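Local coordinates for protein ketosynthase (Streptomyces sp. MSC090213JE08, PDB 6KXD) that probably condenses a fatty acyl chain with malonyl-ACP to a 3-oxoacyl-ACP, releasing CO2, as a ketosynthase of a highly reducing type II polyketide synthase, at residues 222-227 / 364-369; 311-316 / 371-376; 213-218 / 228-233. All coordinates share one frame; numbering follows the deposited sequence.

Contact 1: 222-227 / 364-369; sequences FDKDRQ and HRETDP
D223 and T367 face each other as a single antiparallel bridge between two loops, a non-hydrogen-bonded pair whose CA atoms are 4.7 Å apart. The backbone bonds lie on either side of that pair: D368 N donates to F222 O (2.7 Å, N-H...O 177°), and K224 N donates to E366 O (2.9 Å).

The D223 carboxylate adds the side-chain hydrogen bonds. CG, anti to the backbone N (chi1 -170°), sets the carboxylate by the R365-E366 backbone. OD2 is gripped by two consecutive amides, R365 N at 2.8 Å nearly in line with the C-O bond and E366 N at 3.0 Å from above the carboxylate plane. OD1 takes D225 N on its anti side, which makes an Asx turn at the start of the type I turn D223-R226.

The short salt bridge is that of R226 with D368. NH1 lies 2.7 Å from D368 OD2, and the same nitrogen also donates to D223 O from above the carbonyl plane. R365 NH1, by comparison, makes only long salt bridges, to D223 OD1 (3.6 Å) and D225 OD2.

At the exposed margin K224 and E366 lie side by side, pointing the same way, with K224 CD against the E366 carboxylate, and K224 CG rests on P369 CD (3.9 Å).

V375, farther along the same loop between strands 357-358 and 381-382, packs against F222 and H364. At the start of helix 306-320, R226 NE and NH2 donate to the backbone oxygens of T305 and K306, and F222 N donates to D309.

Contact 2: 311-316 / 371-376; sequences TESAAI and CPLDVV
No aromatic or other flat side-chain group takes part where S313 meets C371, P372 and L373; the P372 ring, puckered rather than flat, meets S313 OG through CD at 3.7 Å. The motif is an inverse gamma turn centred on P372, lying against helix 306-320 of the thiolase-like fold.

S313 carries the contact, its CB bond directed at the loop. OG stands anti to the backbone N (chi1 178°), where it meets three successive residues: besides the proline it lies 3.4 Å from C371 CA and 3.6 Å from L373 CD1. C371 flanks the serine with its CB and, more loosely, with SG, 4.1 Å from S313 CB. One helical turn on, I316 CG2 approaches L373 CD2 at 4.4 Å, and P324 is a shared neighbour of these two side chains.

The two segments are therefore joined by van der Waals packing alone. Each is also anchored to its surroundings: D374 through backbone hydrogen bonding with T327 in strand 326-328, and E312 through its carboxylate, which reaches H301 N, G302 N and N391. The contact buries S313 OG, a hydroxyl with no hydrogen-bonding partner in the model.

Contact 3: 213-218 / 228-233; sequences ALTPDV and GILTGE
The backbones of A213-T215 and G228-I229 meet in a single parallel bridge, in which I229 N donates to A213 O (2.8 Å) and I229 O receives T215 N (2.9 Å), so that I229 links the residues before and after L214. The close approach depends on G228, whose phi/psi of 127°/-157° suit glycine and whose CA, carrying no side chain, lies 3.2 Å from A213 O in a CA-H...O contact. A second contact of this kind runs from L214 CA to I229 O.

Side chains then close over both flanks of the bridge. L214 starts out away from the other segment, but its CD2 branch returns to lie over I229 O (3.4 Å) and against I229 CG1 (3.8 Å), with T231 CG2 just beyond. The two chains cross at a slant, and I229 CG1 also packs against A213 O. T215 instead points toward the other segment. With OG1 anti to the backbone N (chi1 -172°), its methyl CG2 lies against I229 O and the CG-CD2 branch of L230, 3.6 Å from L230 CD2, while CB approaches G228 O. That carbonyl is buried by the contact and has no partner in the model. The T215 hydroxyl turns back into its own loop and donates to V218 O (2.7 Å), from well above that carbonyl's plane, tying the P216-D217 bend together.

F205 and F208 of helix 202-210 pack on L214, and T54 of strand 54-55 touches L230. Four residues beyond I229, where strand 234-242 is about to begin, E233 is held by a salt bridge to R44 and by hydrogen bonds with Y81, V58 and V200. The pair thus forms the base of a long loop joining helix 202-210 to strand 234-242 in the thiolase-like fold of ketosynthases.

Contacts 1 and 2 pack directly against each other, their centres about 11 Å apart: V375 CG2 lies 3.4 Å from H364 NE2, V375 CG1 3.7 Å from F222 CB, and C371 CB 3.9 Å from F222 CD1. Contact 3 meets contact 1, about 15 Å away between centres, where Q227 CB packs on P216 CD at 3.6 Å; its nearest atoms to contact 2 are about 11 Å off. The loop closed by contact 3 contains 222-227. Contact 1 adjoins H301-T305 through R226 and T305 O, contact 2 through E312 and the amides of H301 and G302; this HGTGT sequence matches the β-ketoacyl synthase motif that supplies an active-site histidine in relatives.

Contact 1: 222-227 / 364-369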
ATOM      1  N   PHE A 222      16.016 -16.368  15.487  1.00 46.22           N
ATOM      2  CA  PHE A 222      16.143 -17.817  15.486  1.00 50.60           C
ATOM      3  C   PHE A 222      16.937 -18.284  16.716  1.00 53.41           C
ATOM      4  O   PHE A 222      17.206 -19.466  16.846  1.00 52.65           O
ATOM      5  CB  PHE A 222      16.763 -18.337  14.190  1.00 48.65           C
ATOM      6  CG  PHE A 222      15.966 -17.964  12.964  1.00 55.22           C
ATOM      7  CD1 PHE A 222      14.694 -18.484  12.771  1.00 52.48           C
ATOM      8  CD2 PHE A 222      16.461 -17.062  12.032  1.00 56.36           C
ATOM      9  CE1 PHE A 222      13.933 -18.128  11.667  1.00 53.90           C
ATOM     10  CE2 PHE A 222      15.702 -16.717  10.923  1.00 56.57           C
ATOM     11  CZ  PHE A 222      14.445 -17.251  10.745  1.00 51.68           C
ATOM     12  N   ASP A 223      17.250 -17.364  17.621  1.00 51.00           N
ATOM     13  CA  ASP A 223      17.946 -17.716  18.844  1.00 55.59           C
ATOM     14  C   ASP A 223      16.924 -18.312  19.811  1.00 57.50           C
ATOM     15  O   ASP A 223      15.793 -17.871  19.826  1.00 51.92           O
ATOM     16  CB  ASP A 223      18.619 -16.496  19.454  1.00 56.87           C
ATOM     17  CG  ASP A 223      19.564 -16.817  20.598  1.00 61.21           C
ATOM     18  OD1 ASP A 223      19.057 -17.034  21.718  1.00 52.10           O
ATOM     19  OD2 ASP A 223      20.792 -16.848  20.337  1.00 61.54           O
ATOM     20  N   LYS A 224      17.379 -19.274  20.624  1.00 54.88           N
ATOM     21  CA  LYS A 224      16.580 -19.962  21.598  1.00 52.70           C
ATOM     22  C   LYS A 224      16.029 -18.972  22.632  1.00 50.07           C
ATOM     23  O   LYS A 224      14.907 -19.167  23.108  1.00 55.44           O
ATOM     24  CB  LYS A 224      17.406 -21.094  22.229  1.00 54.71           C
ATOM     25  CG  LYS A 224      16.641 -22.064  23.119  1.00 68.36           C
ATOM     26  CD  LYS A 224      17.535 -23.074  23.844  1.00 66.66           C
ATOM     27  CE  LYS A 224      16.760 -24.169  24.555  1.00 73.89           C
ATOM     28  NZ  LYS A 224      16.450 -23.790  25.954  1.00 83.81           N
ATOM     29  N   ASP A 225      16.761 -17.896  22.961  1.00 50.34           N
ATOM     30  CA  ASP A 225      16.273 -16.935  23.985  1.00 54.28           C
ATOM     31  C   ASP A 225      16.000 -15.558  23.362  1.00 51.67           C
ATOM     32  O   ASP A 225      15.945 -14.568  24.091  1.00 52.73           O
ATOM     33  CB  ASP A 225      17.219 -16.824  25.187  1.00 57.08           C
ATOM     34  CG  ASP A 225      17.715 -18.184  25.656  1.00 70.75           C
ATOM     35  OD1 ASP A 225      16.889 -18.951  26.214  1.00 76.54           O
ATOM     36  OD2 ASP A 225      18.906 -18.488  25.407  1.00 74.56           O
ATOM     37  N   ARG A 226      15.691 -15.537  22.060  1.00 52.61           N
ATOM     38  CA  ARG A 226      15.204 -14.307  21.378  1.00 50.47           C
ATOM     39  C   ARG A 226      14.037 -13.722  22.185  1.00 48.85           C
ATOM     40  O   ARG A 226      13.236 -14.444  22.809  1.00 54.39           O
ATOM     41  CB  ARG A 226      14.842 -14.646  19.928  1.00 53.11           C
ATOM     42  CG  ARG A 226      13.605 -15.518  19.781  1.00 47.32           C
ATOM     43  CD  ARG A 226      13.347 -15.923  18.350  1.00 50.57           C
ATOM     44  NE  ARG A 226      12.191 -16.796  18.270  1.00 52.10           N
ATOM     45  CZ  ARG A 226      12.216 -18.124  18.391  1.00 52.06           C
ATOM     46  NH1 ARG A 226      13.298 -18.758  18.806  1.00 55.73           N
ATOM     47  NH2 ARG A 226      11.144 -18.822  18.089  1.00 44.33           N
ATOM     48  N   GLN A 227      14.001 -12.391  22.269  1.00 50.25           N
ATOM     49  CA  GLN A 227      13.101 -11.648  23.123  1.00 52.27           C
ATOM     50  C   GLN A 227      12.382 -10.549  22.327  1.00 46.48           C
ATOM     51  O   GLN A 227      11.683  -9.745  22.913  1.00 50.60           O
ATOM     52  CB  GLN A 227      13.905 -11.041  24.278  1.00 58.24           C
ATOM     53  CG  GLN A 227      14.384 -12.062  25.302  1.00 62.83           C
ATOM     54  CD  GLN A 227      13.252 -12.951  25.745  1.00 72.36           C
ATOM     55  OE1 GLN A 227      13.333 -14.177  25.678  1.00 91.30           O
ATOM     56  NE2 GLN A 227      12.164 -12.332  26.169  1.00 77.51           N
ATOM     57  N   HIS A 364      23.685 -14.005  17.566  1.00 48.14           N
ATOM     58  CA  HIS A 364      23.282 -15.400  17.625  1.00 58.47           C
ATOM     59  C   HIS A 364      24.148 -16.158  18.638  1.00 61.01           C
ATOM     60  O   HIS A 364      25.358 -16.387  18.381  1.00 63.43           O
ATOM     61  CB  HIS A 364      23.353 -16.067  16.253  1.00 55.52           C
ATOM     62  CG  HIS A 364      22.510 -17.304  16.174  1.00 58.17           C
ATOM     63  ND1 HIS A 364      21.130 -17.250  16.252  1.00 60.37           N
ATOM     64  CD2 HIS A 364      22.827 -18.613  16.042  1.00 62.79           C
ATOM     65  CE1 HIS A 364      20.642 -18.470  16.151  1.00 60.89           C
ATOM     66  NE2 HIS A 364      21.654 -19.321  16.009  1.00 65.32           N
ATOM     67  N   ARG A 365      23.518 -16.530  19.757  1.00 56.16           N
ATOM     68  CA  ARG A 365      24.154 -17.348  20.821  1.00 61.96           C
ATOM     69  C   ARG A 365      23.924 -18.830  20.522  1.00 64.69           C
ATOM     70  O   ARG A 365      24.857 -19.580  20.419  1.00 70.87           O
ATOM     71  CB  ARG A 365      23.596 -16.987  22.196  1.00 65.24           C
ATOM     72  CG  ARG A 365      24.114 -15.662  22.724  1.00 66.83           C
ATOM     73  CD  ARG A 365      23.002 -14.772  23.224  1.00 77.30           C
ATOM     74  NE  ARG A 365      22.696 -14.841  24.649  1.00 75.25           N
ATOM     75  CZ  ARG A 365      21.473 -14.718  25.154  1.00 80.81           C
ATOM     76  NH1 ARG A 365      20.420 -15.137  24.469  1.00 79.44           N
ATOM     77  NH2 ARG A 365      21.303 -14.132  26.327  1.00 86.08           N
ATOM     78  N   GLU A 366      22.661 -19.207  20.320  1.00 69.43           N
ATOM     79  CA  GLU A 366      22.264 -20.597  20.232  1.00 57.17           C
ATOM     80  C   GLU A 366      20.975 -20.724  19.411  1.00 58.46           C
ATOM     81  O   GLU A 366      19.983 -20.093  19.759  1.00 60.02           O
ATOM     82  CB  GLU A 366      22.025 -21.071  21.660  1.00 63.48           C
ATOM     83  CG  GLU A 366      21.663 -22.537  21.755  1.00 64.82           C
ATOM     84  CD  GLU A 366      21.220 -22.966  23.147  1.00 70.17           C
ATOM     85  OE1 GLU A 366      21.156 -22.109  24.076  1.00 70.99           O
ATOM     86  OE2 GLU A 366      20.925 -24.155  23.295  1.00 64.93           O
ATOM     87  N   THR A 367      20.995 -21.562  18.371  1.00 59.09           N
ATOM     88  CA  THR A 367      19.871 -21.750  17.476  1.00 59.61           C
ATOM     89  C   THR A 367      18.746 -22.402  18.285  1.00 65.94           C
ATOM     90  O   THR A 367      18.975 -23.339  19.062  1.00 55.91           O
ATOM     91  CB  THR A 367      20.292 -22.522  16.216  1.00 64.55           C
ATOM     92  OG1 THR A 367      21.365 -21.819  15.589  1.00 56.86           O
ATOM     93  CG2 THR A 367      19.188 -22.660  15.190  1.00 64.45           C
ATOM     94  N   ASP A 368      17.541 -21.837  18.193  1.00 61.82           N
ATOM     95  CA  ASP A 368      16.371 -22.486  18.762  1.00 55.81           C
ATOM     96  C   ASP A 368      16.324 -23.894  18.178  1.00 46.74           C
ATOM     97  O   ASP A 368      16.476 -24.080  16.955  1.00 47.86           O
ATOM     98  CB  ASP A 368      15.107 -21.660  18.482  1.00 61.15           C
ATOM     99  CG  ASP A 368      13.858 -22.140  19.206  1.00 53.63           C
ATOM    100  OD1 ASP A 368      13.634 -23.388  19.266  1.00 52.47           O
ATOM    101  OD2 ASP A 368      13.132 -21.271  19.729  1.00 53.83           O
ATOM    102  N   PRO A 369      16.169 -24.962  19.013  1.00 47.23           N
ATOM    103  CA  PRO A 369      16.114 -26.329  18.484  1.00 48.68           C
ATOM    104  C   PRO A 369      14.906 -26.540  17.542  1.00 51.10           C
ATOM    105  O   PRO A 369      14.954 -27.382  16.644  1.00 45.68           O
ATOM    106  CB  PRO A 369      16.055 -27.229  19.735  1.00 50.94           C
ATOM    107  CG  PRO A 369      15.634 -26.322  20.885  1.00 54.67           C
ATOM    108  CD  PRO A 369      15.998 -24.902  20.474  1.00 52.65           C
TER

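Contact 2: 311-316 / 371-376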
ATOM      1  N   THR A 311       7.395 -20.121  13.503  1.00 48.21           N
ATOM      2  CA  THR A 311       6.440 -20.321  12.357  1.00 49.49           C
ATOM      3  C   THR A 311       7.146 -20.263  10.997  1.00 43.12           C
ATOM      4  O   THR A 311       6.956 -21.080  10.080  1.00 44.34           O
ATOM      5  CB  THR A 311       5.298 -19.310  12.451  1.00 41.75           C
ATOM      6  OG1 THR A 311       4.767 -19.423  13.756  1.00 46.33           O
ATOM      7  CG2 THR A 311       4.218 -19.578  11.433  1.00 45.08           C
ATOM      8  N   GLU A 312       7.974 -19.239  10.798  1.00 42.59           N
ATOM      9  CA  GLU A 312       8.604 -19.100   9.538  1.00 44.67           C
ATOM     10  C   GLU A 312       9.539 -20.290   9.238  1.00 45.44           C
ATOM     11  O   GLU A 312       9.618 -20.774   8.138  1.00 42.87           O
ATOM     12  CB  GLU A 312       9.395 -17.811   9.536  1.00 43.31           C
ATOM     13  CG  GLU A 312       9.948 -17.552   8.185  1.00 43.28           C
ATOM     14  CD  GLU A 312      10.597 -16.200   7.982  1.00 47.66           C
ATOM     15  OE1 GLU A 312      10.827 -15.873   6.811  1.00 46.41           O
ATOM     16  OE2 GLU A 312      10.873 -15.511   8.978  1.00 45.89           O
ATOM     17  N   SER A 313      10.276 -20.728  10.264  1.00 49.35           N
ATOM     18  CA  SER A 313      11.129 -21.873  10.151  1.00 49.06           C
ATOM     19  C   SER A 313      10.308 -23.096   9.702  1.00 43.44           C
ATOM     20  O   SER A 313      10.708 -23.821   8.817  1.00 47.73           O
ATOM     21  CB  SER A 313      11.801 -22.146  11.471  1.00 52.24           C
ATOM     22  OG  SER A 313      12.590 -23.291  11.336  1.00 52.91           O
ATOM     23  N   ALA A 314       9.172 -23.290  10.363  1.00 45.85           N
ATOM     24  CA  ALA A 314       8.305 -24.425  10.086  1.00 47.89           C
ATOM     25  C   ALA A 314       7.860 -24.371   8.622  1.00 50.46           C
ATOM     26  O   ALA A 314       7.777 -25.384   7.978  1.00 44.94           O
ATOM     27  CB  ALA A 314       7.129 -24.429  11.031  1.00 49.09           C
ATOM     28  N   ALA A 315       7.576 -23.158   8.102  1.00 45.25           N
ATOM     29  CA  ALA A 315       7.074 -23.027   6.761  1.00 46.26           C
ATOM     30  C   ALA A 315       8.173 -23.361   5.765  1.00 45.13           C
ATOM     31  O   ALA A 315       7.930 -23.970   4.700  1.00 47.39           O
ATOM     32  CB  ALA A 315       6.545 -21.620   6.554  1.00 46.44           C
ATOM     33  N   ILE A 316       9.376 -22.872   6.081  1.00 46.41           N
ATOM     34  CA  ILE A 316      10.544 -23.099   5.265  1.00 46.18           C
ATOM     35  C   ILE A 316      10.794 -24.623   5.181  1.00 47.33           C
ATOM     36  O   ILE A 316      10.990 -25.164   4.097  1.00 47.23           O
ATOM     37  CB  ILE A 316      11.762 -22.312   5.798  1.00 49.13           C
ATOM     38  CG1 ILE A 316      11.600 -20.815   5.502  1.00 49.29           C
ATOM     39  CG2 ILE A 316      13.058 -22.842   5.189  1.00 48.01           C
ATOM     40  CD1 ILE A 316      12.538 -19.911   6.278  1.00 48.44           C
ATOM     41  N   CYS A 371      14.004 -24.163  15.493  1.00 51.99           N
ATOM     42  CA  CYS A 371      14.412 -23.604  14.209  1.00 54.03           C
ATOM     43  C   CYS A 371      15.653 -24.312  13.654  1.00 54.05           C
ATOM     44  O   CYS A 371      16.733 -23.729  13.616  1.00 59.07           O
ATOM     45  CB  CYS A 371      14.594 -22.094  14.320  1.00 55.34           C
ATOM     46  SG  CYS A 371      13.218 -21.323  15.209  1.00 56.58           S
ATOM     47  N   PRO A 372      15.534 -25.555  13.125  1.00 54.69           N
ATOM     48  CA  PRO A 372      16.699 -26.347  12.730  1.00 54.87           C
ATOM     49  C   PRO A 372      17.335 -25.805  11.446  1.00 50.50           C
ATOM     50  O   PRO A 372      17.344 -26.456  10.439  1.00 51.92           O
ATOM     51  CB  PRO A 372      16.103 -27.746  12.483  1.00 55.63           C
ATOM     52  CG  PRO A 372      14.691 -27.444  12.001  1.00 52.38           C
ATOM     53  CD  PRO A 372      14.268 -26.270  12.859  1.00 52.33           C
ATOM     54  N   LEU A 373      17.795 -24.560  11.492  1.00 52.58           N
ATOM     55  CA  LEU A 373      18.318 -23.913  10.306  1.00 54.96           C
ATOM     56  C   LEU A 373      19.770 -23.520  10.524  1.00 53.18           C
ATOM     57  O   LEU A 373      20.147 -23.161  11.631  1.00 56.69           O
ATOM     58  CB  LEU A 373      17.543 -22.618  10.064  1.00 54.60           C
ATOM     59  CG  LEU A 373      16.045 -22.796   9.857  1.00 51.15           C
ATOM     60  CD1 LEU A 373      15.385 -21.439   9.962  1.00 48.25           C
ATOM     61  CD2 LEU A 373      15.812 -23.480   8.513  1.00 49.27           C
ATOM     62  N   ASP A 374      20.516 -23.491   9.422  1.00 57.76           N
ATOM     63  CA  ASP A 374      21.783 -22.799   9.427  1.00 55.29           C
ATOM     64  C   ASP A 374      21.493 -21.321   9.163  1.00 52.93           C
ATOM     65  O   ASP A 374      21.206 -20.945   8.004  1.00 54.57           O
ATOM     66  CB  ASP A 374      22.744 -23.388   8.399  1.00 55.04           C
ATOM     67  CG  ASP A 374      24.059 -22.618   8.324  1.00 52.96           C
ATOM     68  OD1 ASP A 374      24.266 -21.706   9.172  1.00 54.73           O
ATOM     69  OD2 ASP A 374      24.858 -22.927   7.425  1.00 72.81           O
ATOM     70  N   VAL A 375      21.602 -20.506  10.217  1.00 51.22           N
ATOM     71  CA  VAL A 375      21.278 -19.096  10.157  1.00 56.18           C
ATOM     72  C   VAL A 375      22.513 -18.251   9.791  1.00 57.00           C
ATOM     73  O   VAL A 375      22.499 -17.033   9.935  1.00 51.94           O
ATOM     74  CB  VAL A 375      20.638 -18.645  11.476  1.00 60.17           C
ATOM     75  CG1 VAL A 375      19.383 -19.460  11.754  1.00 57.65           C
ATOM     76  CG2 VAL A 375      21.605 -18.715  12.657  1.00 65.08           C
ATOM     77  N   VAL A 376      23.582 -18.899   9.327  1.00 58.59           N
ATOM     78  CA  VAL A 376      24.846 -18.205   9.051  1.00 57.00           C
ATOM     79  C   VAL A 376      25.135 -17.291  10.232  1.00 46.56           C
ATOM     80  O   VAL A 376      25.146 -16.071  10.116  1.00 55.52           O
ATOM     81  CB  VAL A 376      24.751 -17.458   7.707  1.00 57.43           C
ATOM     82  CG1 VAL A 376      26.035 -16.716   7.362  1.00 62.39           C
ATOM     83  CG2 VAL A 376      24.357 -18.406   6.585  1.00 59.74           C
TER

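Contact 3: 213-218 / 228-233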
ATOM      1  N   ALA A 213       6.858  -7.472  22.367  1.00 54.85           N
ATOM      2  CA  ALA A 213       7.631  -7.940  21.263  1.00 52.64           C
ATOM      3  C   ALA A 213       8.921  -7.116  21.084  1.00 44.80           C
ATOM      4  O   ALA A 213       9.645  -7.357  20.125  1.00 53.17           O
ATOM      5  CB  ALA A 213       6.792  -7.893  20.014  1.00 55.58           C
ATOM      6  N   LEU A 214       9.197  -6.173  21.991  1.00 44.50           N
ATOM      7  CA  LEU A 214      10.461  -5.435  21.959  1.00 52.72           C
ATOM      8  C   LEU A 214      11.525  -6.205  22.752  1.00 52.94           C
ATOM      9  O   LEU A 214      11.287  -6.555  23.889  1.00 50.51           O
ATOM     10  CB  LEU A 214      10.239  -4.055  22.578  1.00 54.11           C
ATOM     11  CG  LEU A 214       9.740  -2.954  21.649  1.00 52.98           C
ATOM     12  CD1 LEU A 214      10.028  -1.608  22.270  1.00 57.99           C
ATOM     13  CD2 LEU A 214      10.368  -3.050  20.255  1.00 50.18           C
ATOM     14  N   THR A 215      12.687  -6.462  22.151  1.00 53.54           N
ATOM     15  CA  THR A 215      13.834  -6.989  22.883  1.00 57.35           C
ATOM     16  C   THR A 215      14.263  -5.977  23.949  1.00 61.07           C
ATOM     17  O   THR A 215      14.181  -4.763  23.734  1.00 51.36           O
ATOM     18  CB  THR A 215      15.004  -7.329  21.956  1.00 59.04           C
ATOM     19  OG1 THR A 215      15.962  -8.009  22.766  1.00 55.95           O
ATOM     20  CG2 THR A 215      15.631  -6.109  21.309  1.00 53.15           C
ATOM     21  N   PRO A 216      14.678  -6.433  25.159  1.00 59.44           N
ATOM     22  CA  PRO A 216      15.253  -5.536  26.151  1.00 55.62           C
ATOM     23  C   PRO A 216      16.737  -5.225  25.871  1.00 56.55           C
ATOM     24  O   PRO A 216      17.276  -4.317  26.491  1.00 63.92           O
ATOM     25  CB  PRO A 216      15.047  -6.261  27.496  1.00 57.36           C
ATOM     26  CG  PRO A 216      14.648  -7.690  27.153  1.00 62.80           C
ATOM     27  CD  PRO A 216      14.610  -7.823  25.642  1.00 63.69           C
ATOM     28  N   ASP A 217      17.386  -5.960  24.962  1.00 57.80           N
ATOM     29  CA  ASP A 217      18.767  -5.650  24.570  1.00 61.76           C
ATOM     30  C   ASP A 217      18.901  -5.664  23.048  1.00 58.09           C
ATOM     31  O   ASP A 217      18.848  -4.610  22.451  1.00 56.11           O
ATOM     32  CB  ASP A 217      19.804  -6.574  25.222  1.00 60.44           C
ATOM     33  CG  ASP A 217      19.343  -8.009  25.398  1.00 64.10           C
ATOM     34  OD1 ASP A 217      18.742  -8.565  24.449  1.00 62.78           O
ATOM     35  OD2 ASP A 217      19.622  -8.572  26.474  1.00 65.94           O
ATOM     36  N   VAL A 218      19.106  -6.850  22.463  1.00 53.58           N
ATOM     37  CA  VAL A 218      19.415  -7.019  21.069  1.00 54.25           C
ATOM     38  C   VAL A 218      18.461  -8.044  20.423  1.00 61.58           C
ATOM     39  O   VAL A 218      17.819  -8.916  21.075  1.00 50.95           O
ATOM     40  CB  VAL A 218      20.890  -7.422  20.890  1.00 62.32           C
ATOM     41  CG1 VAL A 218      21.829  -6.337  21.440  1.00 59.00           C
ATOM     42  CG2 VAL A 218      21.190  -8.777  21.528  1.00 61.38           C
ATOM     43  N   GLY A 228      12.621 -10.508  21.018  1.00 50.98           N
ATOM     44  CA  GLY A 228      11.859  -9.671  20.149  1.00 51.95           C
ATOM     45  C   GLY A 228      12.726  -8.774  19.298  1.00 45.82           C
ATOM     46  O   GLY A 228      13.856  -9.069  18.975  1.00 47.21           O
ATOM     47  N   ILE A 229      12.089  -7.692  18.859  1.00 49.99           N
ATOM     48  CA  ILE A 229      12.578  -6.865  17.804  1.00 51.36           C
ATOM     49  C   ILE A 229      13.135  -5.572  18.399  1.00 47.46           C
ATOM     50  O   ILE A 229      12.843  -5.205  19.529  1.00 44.37           O
ATOM     51  CB  ILE A 229      11.445  -6.534  16.809  1.00 48.77           C
ATOM     52  CG1 ILE A 229      10.458  -5.508  17.367  1.00 48.26           C
ATOM     53  CG2 ILE A 229      10.725  -7.793  16.334  1.00 52.24           C
ATOM     54  CD1 ILE A 229       9.694  -4.741  16.269  1.00 51.67           C
ATOM     55  N   LEU A 230      13.805  -4.816  17.528  1.00 47.53           N
ATOM     56  CA  LEU A 230      13.953  -3.394  17.719  1.00 45.27           C
ATOM     57  C   LEU A 230      13.279  -2.724  16.520  1.00 44.27           C
ATOM     58  O   LEU A 230      13.407  -3.244  15.443  1.00 48.70           O
ATOM     59  CB  LEU A 230      15.435  -3.021  17.731  1.00 48.96           C
ATOM     60  CG  LEU A 230      16.239  -3.457  18.955  1.00 50.20           C
ATOM     61  CD1 LEU A 230      17.726  -3.232  18.701  1.00 51.11           C
ATOM     62  CD2 LEU A 230      15.775  -2.720  20.205  1.00 47.28           C
ATOM     63  N   THR A 231      12.566  -1.630  16.768  1.00 46.79           N
ATOM     64  CA  THR A 231      11.942  -0.828  15.692  1.00 45.59           C
ATOM     65  C   THR A 231      13.059  -0.101  14.937  1.00 50.00           C
ATOM     66  O   THR A 231      14.096   0.286  15.514  1.00 47.18           O
ATOM     67  CB  THR A 231      10.907   0.145  16.242  1.00 45.52           C
ATOM     68  OG1 THR A 231      11.560   1.145  17.010  1.00 49.43           O
ATOM     69  CG2 THR A 231       9.855  -0.504  17.106  1.00 46.78           C
ATOM     70  N   GLY A 232      12.873  -0.012  13.625  1.00 46.83           N
ATOM     71  CA  GLY A 232      13.823   0.482  12.703  1.00 43.00           C
ATOM     72  C   GLY A 232      13.154   1.395  11.700  1.00 38.07           C
ATOM     73  O   GLY A 232      12.012   1.793  11.875  1.00 46.63           O
ATOM     74  N   GLU A 233      13.950   1.814  10.723  1.00 44.81           N
ATOM     75  CA  GLU A 233      13.512   2.739   9.762  1.00 43.03           C
ATOM     76  C   GLU A 233      14.502   2.771   8.607  1.00 43.65           C
ATOM     77  O   GLU A 233      15.511   2.078   8.588  1.00 42.33           O
ATOM     78  CB  GLU A 233      13.376   4.122  10.390  1.00 44.90           C
ATOM     79  CG  GLU A 233      14.691   4.672  10.967  1.00 45.93           C
ATOM     80  CD  GLU A 233      14.649   6.141  11.300  1.00 44.56           C
ATOM     81  OE1 GLU A 233      13.549   6.685  11.518  1.00 44.29           O
ATOM     82  OE2 GLU A 233      15.734   6.748  11.315  1.00 51.75           O
TER